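Local structure of DNA repair protein RECN (Deinococcus radiodurans, 4ABX) at residues Q22-V27 with N139-T144; E59-S62 with N67-G70; E35-E40 with E128-A133; A11-L16 with A156-G161. The protein probably takes part in recombinational repair of damaged DNA as an Smc-like, ATP-binding protein, of which this chain is the coiled-coil domain. All coordinates share one frame; numbering follows the deposited sequence.

Interaction 1. Residues Q22-V27 with N139-T144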
loop_
_atom_site.group_PDB
_atom_site.type_symbol
_atom_site.label_atom_id
_atom_site.label_comp_id
_atom_site.label_asym_id
_atom_site.label_seq_id
_atom_site.Cartn_x
_atom_site.Cartn_y
_atom_site.Cartn_z
ATOM N N GLN A 22 36.700 3.667 -47.537
ATOM C CA GLN A 22 37.141 3.074 -46.281
ATOM C C GLN A 22 35.981 2.963 -45.293
ATOM O O GLN A 22 35.787 1.913 -44.677
ATOM C CB GLN A 22 38.277 3.895 -45.665
ATOM C CG GLN A 22 38.875 3.291 -44.404
ATOM C CD GLN A 22 40.024 4.119 -43.841
ATOM O OE1 GLN A 22 40.165 5.307 -44.149
ATOM N NE2 GLN A 22 40.854 3.491 -43.015
ATOM N N GLU A 23 35.213 4.043 -45.140
ATOM C CA GLU A 23 34.106 4.051 -44.178
ATOM C C GLU A 23 33.116 2.924 -44.441
ATOM O O GLU A 23 32.731 2.192 -43.528
ATOM C CB GLU A 23 33.363 5.394 -44.168
ATOM C CG GLU A 23 32.252 5.436 -43.126
ATOM C CD GLU A 23 31.531 6.775 -43.052
ATOM O OE1 GLU A 23 31.511 7.514 -44.060
ATOM O OE2 GLU A 23 30.977 7.084 -41.977
ATOM N N ILE A 24 32.697 2.802 -45.694
ATOM C CA ILE A 24 31.764 1.760 -46.104
ATOM C C ILE A 24 32.354 0.350 -45.957
ATOM O O ILE A 24 31.672 -0.586 -45.534
ATOM C CB ILE A 24 31.315 1.996 -47.565
ATOM C CG1 ILE A 24 30.413 3.230 -47.638
ATOM C CG2 ILE A 24 30.620 0.755 -48.138
ATOM C CD1 ILE A 24 30.213 3.777 -49.053
ATOM N N SER A 25 33.628 0.201 -46.294
ATOM C CA SER A 25 34.247 -1.117 -46.297
ATOM C C SER A 25 34.470 -1.633 -44.882
ATOM O O SER A 25 34.385 -2.836 -44.631
ATOM C CB SER A 25 35.569 -1.086 -47.072
ATOM O OG SER A 25 35.354 -0.588 -48.380
ATOM N N GLU A 26 34.760 -0.725 -43.959
ATOM C CA GLU A 26 34.984 -1.114 -42.567
ATOM C C GLU A 26 33.723 -1.667 -41.910
ATOM O O GLU A 26 33.801 -2.515 -41.021
ATOM C CB GLU A 26 35.541 0.057 -41.752
ATOM C CG GLU A 26 36.987 0.386 -42.093
ATOM C CD GLU A 26 37.506 1.597 -41.348
ATOM O OE1 GLU A 26 36.688 2.314 -40.734
ATOM O OE2 GLU A 26 38.733 1.833 -41.378
ATOM N N VAL A 27 32.565 -1.191 -42.357
ATOM C CA VAL A 27 31.286 -1.647 -41.815
ATOM C C VAL A 27 30.791 -2.867 -42.584
ATOM O O VAL A 27 30.131 -3.754 -42.025
ATOM C CB VAL A 27 30.230 -0.527 -41.865
ATOM C CG1 VAL A 27 28.870 -1.047 -41.419
ATOM C CG2 VAL A 27 30.672 0.645 -41.005
ATOM N N ASN A 139 22.351 7.155 -43.787
ATOM C CA ASN A 139 22.183 8.604 -43.646
ATOM C C ASN A 139 23.145 9.427 -44.515
ATOM O O ASN A 139 22.884 10.600 -44.807
ATOM C CB ASN A 139 22.316 9.027 -42.179
ATOM C CG ASN A 139 21.090 8.659 -41.346
ATOM O OD1 ASN A 139 20.000 8.446 -41.881
ATOM N ND2 ASN A 139 21.267 8.585 -40.030
ATOM N N LYS A 140 24.253 8.815 -44.919
ATOM C CA LYS A 140 25.230 9.487 -45.776
ATOM C C LYS A 140 25.155 9.018 -47.230
ATOM O O LYS A 140 25.266 9.819 -48.154
ATOM C CB LYS A 140 26.654 9.260 -45.251
ATOM C CG LYS A 140 26.881 9.678 -43.803
ATOM C CD LYS A 140 28.309 9.350 -43.362
ATOM C CE LYS A 140 28.530 9.683 -41.893
ATOM N NZ LYS A 140 29.894 9.301 -41.441
ATOM N N TYR A 141 24.961 7.717 -47.421
ATOM C CA TYR A 141 25.116 7.100 -48.731
ATOM C C TYR A 141 23.873 6.357 -49.215
ATOM O O TYR A 141 23.911 5.715 -50.270
ATOM C CB TYR A 141 26.286 6.110 -48.701
ATOM C CG TYR A 141 27.547 6.629 -48.056
ATOM C CD1 TYR A 141 28.298 7.627 -48.662
ATOM C CD2 TYR A 141 28.002 6.101 -46.854
ATOM C CE1 TYR A 141 29.457 8.100 -48.083
ATOM C CE2 TYR A 141 29.170 6.566 -46.270
ATOM C CZ TYR A 141 29.889 7.572 -46.887
ATOM O OH TYR A 141 31.044 8.049 -46.314
ATOM N N GLY A 142 22.784 6.447 -48.447
ATOM C CA GLY A 142 21.591 5.633 -48.658
ATOM C C GLY A 142 20.730 6.052 -49.832
ATOM O O GLY A 142 21.253 6.608 -50.797
ATOM N N PRO A 143 19.398 5.837 -49.749
ATOM C CA PRO A 143 18.557 5.427 -48.608
ATOM C C PRO A 143 18.703 3.979 -48.125
ATOM O O PRO A 143 18.612 3.739 -46.922
ATOM C CB PRO A 143 17.121 5.636 -49.120
ATOM C CG PRO A 143 17.242 6.330 -50.457
ATOM C CD PRO A 143 18.602 6.017 -50.976
ATOM N N THR A 144 18.892 3.028 -49.032
ATOM C CA THR A 144 18.948 1.617 -48.647
ATOM C C THR A 144 20.387 1.116 -48.645
ATOM O O THR A 144 21.274 1.779 -49.178
ATOM C CB THR A 144 18.124 0.739 -49.606
ATOM O OG1 THR A 144 18.743 0.738 -50.897
ATOM C CG2 THR A 144 16.695 1.268 -49.729
#
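Both oxygens of the Glu23 carboxylate are taken up by neighbouring residues at the end of helix 121-141. Lys140 NZ reaches OE2 of Glu23 at 2.5 Å, a salt bridge on the syn lone pair of that oxygen. The two side chains, both extended, cross at about a right angle; Glu23 CG lies anti to the backbone N (chi1 -177°), which points the carboxylate at helix 121-141. The hydroxyl provides the second grip: Tyr141 OH donates to Glu23 OE1, modelled at a doubtfully short 2.4 Å. The carboxylate comes in at the ring edge, its plane turned 89° from that of the ring.

The next residue, Ile24, adds the apolar packing. Its CD1 sits over one face of Tyr141, 4.0 Å from the ring centroid in a CH-pi contact, while CB of Lys140 covers the opposite face. Val148 and Phe151 of helix 145-169 meet both Ile24 and Tyr141. An alanine in place of Ile24 would probably leave that part of the face less closely packed.

Beyond Tyr141 the helix breaks at Gly142, passes a cis peptide before Pro143 and restarts after the N-cap Thr144: a kinked turn joining helices 121-141 and 145-169 within the coiled-coil domain.

Interaction 2. Residues E59-S62 with N67-G70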
loop_
_atom_site.group_PDB
_atom_site.type_symbol
_atom_site.label_atom_id
_atom_site.label_comp_id
_atom_site.label_asym_id
_atom_site.label_seq_id
_atom_site.Cartn_x
_atom_site.Cartn_y
_atom_site.Cartn_z
ATOM N N GLU A 59 8.633 -5.242 -6.927
ATOM C CA GLU A 59 8.974 -4.081 -6.109
ATOM C C GLU A 59 7.741 -3.472 -5.429
ATOM O O GLU A 59 7.752 -3.209 -4.227
ATOM C CB GLU A 59 9.681 -3.027 -6.963
ATOM C CG GLU A 59 10.395 -1.950 -6.160
ATOM C CD GLU A 59 11.651 -2.465 -5.481
ATOM O OE1 GLU A 59 12.007 -3.646 -5.695
ATOM O OE2 GLU A 59 12.287 -1.684 -4.741
ATOM N N LEU A 60 6.679 -3.259 -6.203
ATOM C CA LEU A 60 5.477 -2.587 -5.707
ATOM C C LEU A 60 4.609 -3.476 -4.821
ATOM O O LEU A 60 3.917 -2.988 -3.923
ATOM C CB LEU A 60 4.633 -2.064 -6.874
ATOM C CG LEU A 60 5.195 -0.905 -7.700
ATOM C CD1 LEU A 60 4.509 -0.827 -9.065
ATOM C CD2 LEU A 60 5.086 0.424 -6.958
ATOM N N LEU A 61 4.631 -4.779 -5.076
ATOM C CA LEU A 61 3.789 -5.690 -4.315
ATOM C C LEU A 61 4.459 -6.136 -3.020
ATOM O O LEU A 61 3.777 -6.458 -2.050
ATOM C CB LEU A 61 3.414 -6.924 -5.144
ATOM C CG LEU A 61 2.454 -6.753 -6.323
ATOM C CD1 LEU A 61 2.120 -8.114 -6.911
ATOM C CD2 LEU A 61 1.176 -6.017 -5.900
ATOM N N SER A 62 5.790 -6.140 -2.998
ATOM C CA SER A 62 6.500 -6.878 -1.960
ATOM C C SER A 62 7.829 -6.282 -1.479
ATOM O O SER A 62 8.024 -6.095 -0.281
ATOM C CB SER A 62 6.721 -8.323 -2.429
ATOM O OG SER A 62 7.249 -9.127 -1.389
ATOM N N ASN A 67 5.350 -1.111 0.074
ATOM C CA ASN A 67 4.796 -2.156 -0.780
ATOM C C ASN A 67 3.377 -2.561 -0.397
ATOM O O ASN A 67 2.934 -2.344 0.735
ATOM C CB ASN A 67 5.720 -3.376 -0.808
ATOM C CG ASN A 67 5.823 -4.064 0.540
ATOM O OD1 ASN A 67 4.985 -4.894 0.892
ATOM N ND2 ASN A 67 6.855 -3.725 1.301
ATOM N N ALA A 68 2.670 -3.154 -1.351
ATOM C CA ALA A 68 1.279 -3.534 -1.159
ATOM C C ALA A 68 1.081 -4.529 -0.010
ATOM O O ALA A 68 0.208 -4.337 0.839
ATOM C CB ALA A 68 0.707 -4.088 -2.454
ATOM N N ALA A 69 1.890 -5.587 0.019
ATOM C CA ALA A 69 1.756 -6.615 1.049
ATOM C C ALA A 69 1.933 -6.024 2.447
ATOM O O ALA A 69 1.209 -6.376 3.378
ATOM C CB ALA A 69 2.756 -7.744 0.817
ATOM N N GLY A 70 2.904 -5.126 2.585
ATOM C CA GLY A 70 3.157 -4.458 3.849
ATOM C C GLY A 70 1.964 -3.659 4.335
ATOM O O GLY A 70 1.624 -3.692 5.515
#
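Asn67 comes up against the last turn of helix 33-63 with its CA 3.4 Å from Leu60 O, a CA-H...O contact. Its CG stands between the backbone N and the carbonyl carbon (chi1 66°), which swings the amide over Ser62 O and forward toward the helix it starts. There OD1 accepts from Gly70 N at 2.7 Å, the donor lying above the carbonyl plane, and this makes Asn67 the N-cap of helix 68-83. The other end of the amide, ND2, bonds to Gly64 O, so the group is held from both sides and its rotation fixed.

Ala68 gives its backbone N to Leu60 O over 2.9 Å, with the donor in the carbonyl plane. Its methyl CB meets Leu61 CD2 at 4.0 Å. Ala69 repeats the pattern one residue further: its N donates to Leu61 O, also 2.9 Å, this time tilted from the carbonyl plane, and its CB rests 3.3 Å from the same oxygen. At Gly70 the N closes the capping bond already described.

The first amides of the new helix are thus met by carbonyls of the old one and by the cap. Helix 87-115 lies alongside, with Ile106 on Leu61 and Leu100 on Ala69, and the second subunit packs its Glu74, Ala75 and Ile72 against Leu60, Leu61 and Ala68.

Interaction 3. Residues E35-E40 with E128-A133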
loop_
_atom_site.group_PDB
_atom_site.type_symbol
_atom_site.label_atom_id
_atom_site.label_comp_id
_atom_site.label_asym_id
_atom_site.label_seq_id
_atom_site.Cartn_x
_atom_site.Cartn_y
_atom_site.Cartn_z
ATOM N N GLU A 35 16.687 -7.365 -42.000
ATOM C CA GLU A 35 15.492 -8.148 -41.696
ATOM C C GLU A 35 15.689 -8.994 -40.443
ATOM O O GLU A 35 14.865 -8.967 -39.525
ATOM C CB GLU A 35 15.094 -9.059 -42.863
ATOM C CG GLU A 35 13.854 -9.892 -42.546
ATOM C CD GLU A 35 13.599 -11.001 -43.553
ATOM O OE1 GLU A 35 14.458 -11.225 -44.433
ATOM O OE2 GLU A 35 12.536 -11.652 -43.455
ATOM N N GLY A 36 16.778 -9.757 -40.421
ATOM C CA GLY A 36 17.121 -10.567 -39.267
ATOM C C GLY A 36 17.393 -9.725 -38.032
ATOM O O GLY A 36 16.940 -10.056 -36.934
ATOM N N LEU A 37 18.143 -8.637 -38.205
ATOM C CA LEU A 37 18.439 -7.735 -37.094
ATOM C C LEU A 37 17.162 -7.196 -36.441
ATOM O O LEU A 37 17.024 -7.227 -35.213
ATOM C CB LEU A 37 19.326 -6.576 -37.555
ATOM C CG LEU A 37 20.780 -6.906 -37.915
ATOM C CD1 LEU A 37 21.465 -5.684 -38.518
ATOM C CD2 LEU A 37 21.546 -7.406 -36.698
ATOM N N ASN A 38 16.237 -6.707 -37.267
ATOM C CA ASN A 38 14.980 -6.141 -36.776
ATOM C C ASN A 38 14.132 -7.172 -36.038
ATOM O O ASN A 38 13.506 -6.872 -35.021
ATOM C CB ASN A 38 14.153 -5.553 -37.922
ATOM C CG ASN A 38 14.719 -4.252 -38.456
ATOM O OD1 ASN A 38 14.580 -3.946 -39.641
ATOM N ND2 ASN A 38 15.352 -3.477 -37.587
ATOM N N THR A 39 14.090 -8.383 -36.575
ATOM C CA THR A 39 13.360 -9.473 -35.938
ATOM C C THR A 39 13.971 -9.814 -34.577
ATOM O O THR A 39 13.256 -10.001 -33.593
ATOM C CB THR A 39 13.332 -10.721 -36.849
ATOM O OG1 THR A 39 12.450 -10.477 -37.950
ATOM C CG2 THR A 39 12.852 -11.942 -36.084
ATOM N N GLU A 40 15.296 -9.870 -34.522
ATOM C CA GLU A 40 16.008 -10.177 -33.284
ATOM C C GLU A 40 15.915 -9.023 -32.268
ATOM O O GLU A 40 15.804 -9.251 -31.063
ATOM C CB GLU A 40 17.465 -10.538 -33.596
ATOM C CG GLU A 40 18.276 -11.030 -32.411
ATOM C CD GLU A 40 17.876 -12.417 -31.925
ATOM O OE1 GLU A 40 16.842 -12.968 -32.373
ATOM O OE2 GLU A 40 18.611 -12.955 -31.072
ATOM N N GLU A 128 21.594 -3.582 -31.560
ATOM C CA GLU A 128 21.394 -2.149 -31.721
ATOM C C GLU A 128 22.628 -1.476 -32.318
ATOM O O GLU A 128 22.510 -0.591 -33.162
ATOM C CB GLU A 128 21.017 -1.495 -30.385
ATOM C CG GLU A 128 19.704 -2.001 -29.793
ATOM C CD GLU A 128 19.194 -1.123 -28.661
ATOM O OE1 GLU A 128 18.813 0.038 -28.927
ATOM O OE2 GLU A 128 19.171 -1.598 -27.504
ATOM N N ALA A 129 23.807 -1.899 -31.871
ATOM C CA ALA A 129 25.056 -1.342 -32.375
ATOM C C ALA A 129 25.223 -1.581 -33.879
ATOM O O ALA A 129 25.700 -0.705 -34.600
ATOM C CB ALA A 129 26.243 -1.910 -31.605
ATOM N N ARG A 130 24.830 -2.761 -34.353
ATOM C CA ARG A 130 24.912 -3.061 -35.783
ATOM C C ARG A 130 23.921 -2.208 -36.568
ATOM O O ARG A 130 24.259 -1.641 -37.607
ATOM C CB ARG A 130 24.651 -4.550 -36.058
ATOM C CG ARG A 130 24.782 -4.951 -37.537
ATOM C CD ARG A 130 26.220 -4.775 -38.053
ATOM N NE ARG A 130 26.358 -5.113 -39.471
ATOM C CZ ARG A 130 27.427 -4.820 -40.210
ATOM N NH1 ARG A 130 28.453 -4.174 -39.667
ATOM N NH2 ARG A 130 27.470 -5.163 -41.491
ATOM N N LEU A 131 22.694 -2.126 -36.062
ATOM C CA LEU A 131 21.646 -1.337 -36.699
ATOM C C LEU A 131 22.024 0.140 -36.750
ATOM O O LEU A 131 21.731 0.842 -37.721
ATOM C CB LEU A 131 20.321 -1.519 -35.951
ATOM C CG LEU A 131 19.654 -2.879 -36.150
ATOM C CD1 LEU A 131 18.478 -3.070 -35.191
ATOM C CD2 LEU A 131 19.215 -3.031 -37.599
ATOM N N SER A 132 22.667 0.610 -35.689
ATOM C CA SER A 132 23.121 1.992 -35.628
ATOM C C SER A 132 24.218 2.248 -36.653
ATOM O O SER A 132 24.250 3.308 -37.275
ATOM C CB SER A 132 23.640 2.334 -34.232
ATOM O OG SER A 132 24.217 3.629 -34.224
ATOM N N ALA A 133 25.114 1.279 -36.823
ATOM C CA ALA A 133 26.205 1.429 -37.782
ATOM C C ALA A 133 25.652 1.463 -39.202
ATOM O O ALA A 133 26.094 2.260 -40.030
ATOM C CB ALA A 133 27.234 0.313 -37.620
#
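Leu37 and Leu131 carry this contact, their side chains sliding past each other in opposite directions between two helices. The apolar packing is close: Leu131 CD2 fits against Leu37 CB at 3.5 Å and against Leu37 CD1 at 3.6 Å. Were Leu131 an alanine, both of these contacts would be lost, and Leu37 is likely to be left facing a gap on that side. The same CD2 also lies 3.9 Å from ND2 of Asn38, whose amide borders the leucine pair without bonding across the contact.

Arg130 joins through its aliphatic part. Leu37 CD1 touches Arg130 CG at 3.5 Å, and the bend that follows in the arginine chain (chi2 65°) carries the guanidinium on to polar partners. These lie outside the two segments: NE forms a salt bridge with Glu33, NH1 bonds to the carbonyl of Val27, and NH2 makes a weak bond to that of Ser28. The arginine thus lays CG on Leu37 while its guanidinium ties the end of helix 6-27 to the start of helix 33-63.

The short helix segments approach to 10.2 Å between axes at an angle of 138°, an oblique antiparallel crossing. Along helices 33-63 and 121-141 the seam continues, with Leu134 against Leu37, Leu41 against Leu131, and Val127 against Glu40.

Interaction 4. Residues A11-L16 with A156-G161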
loop_
_atom_site.group_PDB
_atom_site.type_symbol
_atom_site.label_atom_id
_atom_site.label_comp_id
_atom_site.label_asym_id
_atom_site.label_seq_id
_atom_site.Cartn_x
_atom_site.Cartn_y
_atom_site.Cartn_z
ATOM N N ALA A 11 43.550 16.321 -55.894
ATOM C CA ALA A 11 44.169 15.750 -54.701
ATOM C C ALA A 11 43.141 15.628 -53.580
ATOM O O ALA A 11 43.063 14.603 -52.901
ATOM C CB ALA A 11 45.357 16.595 -54.253
ATOM N N ARG A 12 42.345 16.676 -53.398
ATOM C CA ARG A 12 41.325 16.672 -52.360
ATOM C C ARG A 12 40.219 15.668 -52.675
ATOM O O ARG A 12 39.690 15.021 -51.779
ATOM C CB ARG A 12 40.756 18.083 -52.130
ATOM C CG ARG A 12 41.790 19.085 -51.586
ATOM C CD ARG A 12 41.146 20.362 -51.049
ATOM N NE ARG A 12 40.246 20.987 -52.014
ATOM C CZ ARG A 12 40.613 21.903 -52.904
ATOM N NH1 ARG A 12 41.876 22.320 -52.965
ATOM N NH2 ARG A 12 39.714 22.407 -53.739
ATOM N N GLN A 13 39.876 15.532 -53.951
ATOM C CA GLN A 13 38.836 14.590 -54.337
ATOM C C GLN A 13 39.284 13.155 -54.076
ATOM O O GLN A 13 38.488 12.313 -53.664
ATOM C CB GLN A 13 38.439 14.777 -55.803
ATOM C CG GLN A 13 37.293 13.876 -56.252
ATOM C CD GLN A 13 35.957 14.282 -55.655
ATOM O OE1 GLN A 13 34.946 13.611 -55.855
ATOM N NE2 GLN A 13 35.947 15.391 -54.929
ATOM N N ILE A 14 40.564 12.882 -54.312
ATOM C CA ILE A 14 41.136 11.573 -53.997
ATOM C C ILE A 14 40.991 11.230 -52.510
ATOM O O ILE A 14 40.627 10.106 -52.169
ATOM C CB ILE A 14 42.620 11.481 -54.424
ATOM C CG1 ILE A 14 42.719 11.434 -55.949
ATOM C CG2 ILE A 14 43.295 10.258 -53.800
ATOM C CD1 ILE A 14 44.144 11.509 -56.492
ATOM N N ASP A 15 41.273 12.195 -51.633
ATOM C CA ASP A 15 41.140 11.985 -50.191
ATOM C C ASP A 15 39.686 11.748 -49.796
ATOM O O ASP A 15 39.387 10.894 -48.964
ATOM C CB ASP A 15 41.677 13.188 -49.408
ATOM C CG ASP A 15 43.194 13.241 -49.370
ATOM O OD1 ASP A 15 43.837 12.198 -49.600
ATOM O OD2 ASP A 15 43.742 14.329 -49.093
ATOM N N LEU A 16 38.790 12.536 -50.379
ATOM C CA LEU A 16 37.357 12.400 -50.130
ATOM C C LEU A 16 36.872 10.984 -50.436
ATOM O O LEU A 16 36.246 10.328 -49.603
ATOM C CB LEU A 16 36.589 13.407 -50.992
ATOM C CG LEU A 16 35.062 13.313 -51.035
ATOM C CD1 LEU A 16 34.474 13.405 -49.635
ATOM C CD2 LEU A 16 34.497 14.408 -51.922
ATOM N N ALA A 156 34.845 3.923 -55.583
ATOM C CA ALA A 156 36.098 3.206 -55.798
ATOM C C ALA A 156 36.566 3.333 -57.243
ATOM O O ALA A 156 37.758 3.505 -57.507
ATOM C CB ALA A 156 35.951 1.732 -55.410
ATOM N N GLU A 157 35.624 3.232 -58.177
ATOM C CA GLU A 157 35.940 3.378 -59.589
ATOM C C GLU A 157 36.415 4.796 -59.896
ATOM O O GLU A 157 37.441 4.995 -60.551
ATOM C CB GLU A 157 34.731 3.021 -60.458
ATOM C CG GLU A 157 34.962 3.276 -61.938
ATOM C CD GLU A 157 33.898 2.658 -62.817
ATOM O OE1 GLU A 157 32.726 2.598 -62.388
ATOM O OE2 GLU A 157 34.238 2.225 -63.939
ATOM N N GLU A 158 35.673 5.786 -59.416
ATOM C CA GLU A 158 36.056 7.171 -59.649
ATOM C C GLU A 158 37.457 7.436 -59.085
ATOM O O GLU A 158 38.291 8.072 -59.726
ATOM C CB GLU A 158 35.027 8.118 -59.035
ATOM C CG GLU A 158 35.270 9.580 -59.372
ATOM C CD GLU A 158 34.364 10.517 -58.601
ATOM O OE1 GLU A 158 33.383 10.037 -57.995
ATOM O OE2 GLU A 158 34.633 11.736 -58.605
ATOM N N LEU A 159 37.713 6.913 -57.892
ATOM C CA LEU A 159 39.011 7.047 -57.243
ATOM C C LEU A 159 40.154 6.476 -58.093
ATOM O O LEU A 159 41.227 7.071 -58.184
ATOM C CB LEU A 159 38.975 6.365 -55.868
ATOM C CG LEU A 159 40.292 6.223 -55.104
ATOM C CD1 LEU A 159 40.909 7.590 -54.834
ATOM C CD2 LEU A 159 40.061 5.466 -53.808
ATOM N N ALA A 160 39.928 5.322 -58.711
ATOM C CA ALA A 160 40.958 4.706 -59.537
ATOM C C ALA A 160 41.310 5.577 -60.741
ATOM O O ALA A 160 42.479 5.679 -61.125
ATOM C CB ALA A 160 40.526 3.316 -59.989
ATOM N N GLY A 161 40.299 6.198 -61.341
ATOM C CA GLY A 161 40.515 7.050 -62.497
ATOM C C GLY A 161 41.339 8.273 -62.144
ATOM O O GLY A 161 42.189 8.714 -62.920
#
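Leu159 lies across from Ile14, the CA atoms of Leu159 and Ile14 being 6.0 Å apart. Following the leucine outward shows how it closes on its partner. CB of Leu159 is still 6.2 Å from CG2 of Ile14. Leu159 CG, set anti to the backbone N (chi1 172°), is nearer, 5.2 Å from Ile14 CG2. At CD1 the side chain arrives: Leu159 CD1 stands 3.7 Å from Ile14 CG2 and equally 3.7 Å from Ile14 O, touching side chain and backbone of the same residue at once. The other methyl of Leu159, CD2, branches off, 5.8 Å from Ile14 CG2. The two side chains meet at about a right angle, with Leu159 CD1 against Ile14 CG2.

Helices 6-27 and 145-169 run antiparallel here as the coiled coil near the chain termini, and residues spaced three or four apart face the partner helix. Ile14 reaches on to Leu162 and Glu166, while Leu17 fills in beside Leu159 from the opposite helix.

Beside this apolar pair lies a polar one. Glu158 extends straight from its CB, and its carboxylate comes up beside the side chain of Gln13, the two side chains crossing at roughly a right angle. Gln13 bends at its second torsion (chi2 71°), which carries its outer part across toward Glu158, and its side chain also touches Leu162. Leu17 packs on Glu158 as well.

Overall arrangement
From the N terminus, helix 6-27 carries segment 11-16 of interaction 4, then 22-27 of interaction 1. Helix 33-63 follows, with 35-40 of interaction 3 at its start and 59-62 of interaction 2 near its end. Interaction 2 closes at once, across a short loop onto helix 68-83. Helix 87-115 brings the chain back, and the remaining loops close in reverse order: interaction 3 joins helices 33-63 and 121-141, interaction 1 helices 6-27 and 121-141, interaction 4 helices 6-27 and 145-169. All four nest and none cross. Interactions 1 and 3 touch, whereas the centres of interactions 2 and 4 lie 66 Å apart, on opposite sides of the elongated chain's centre.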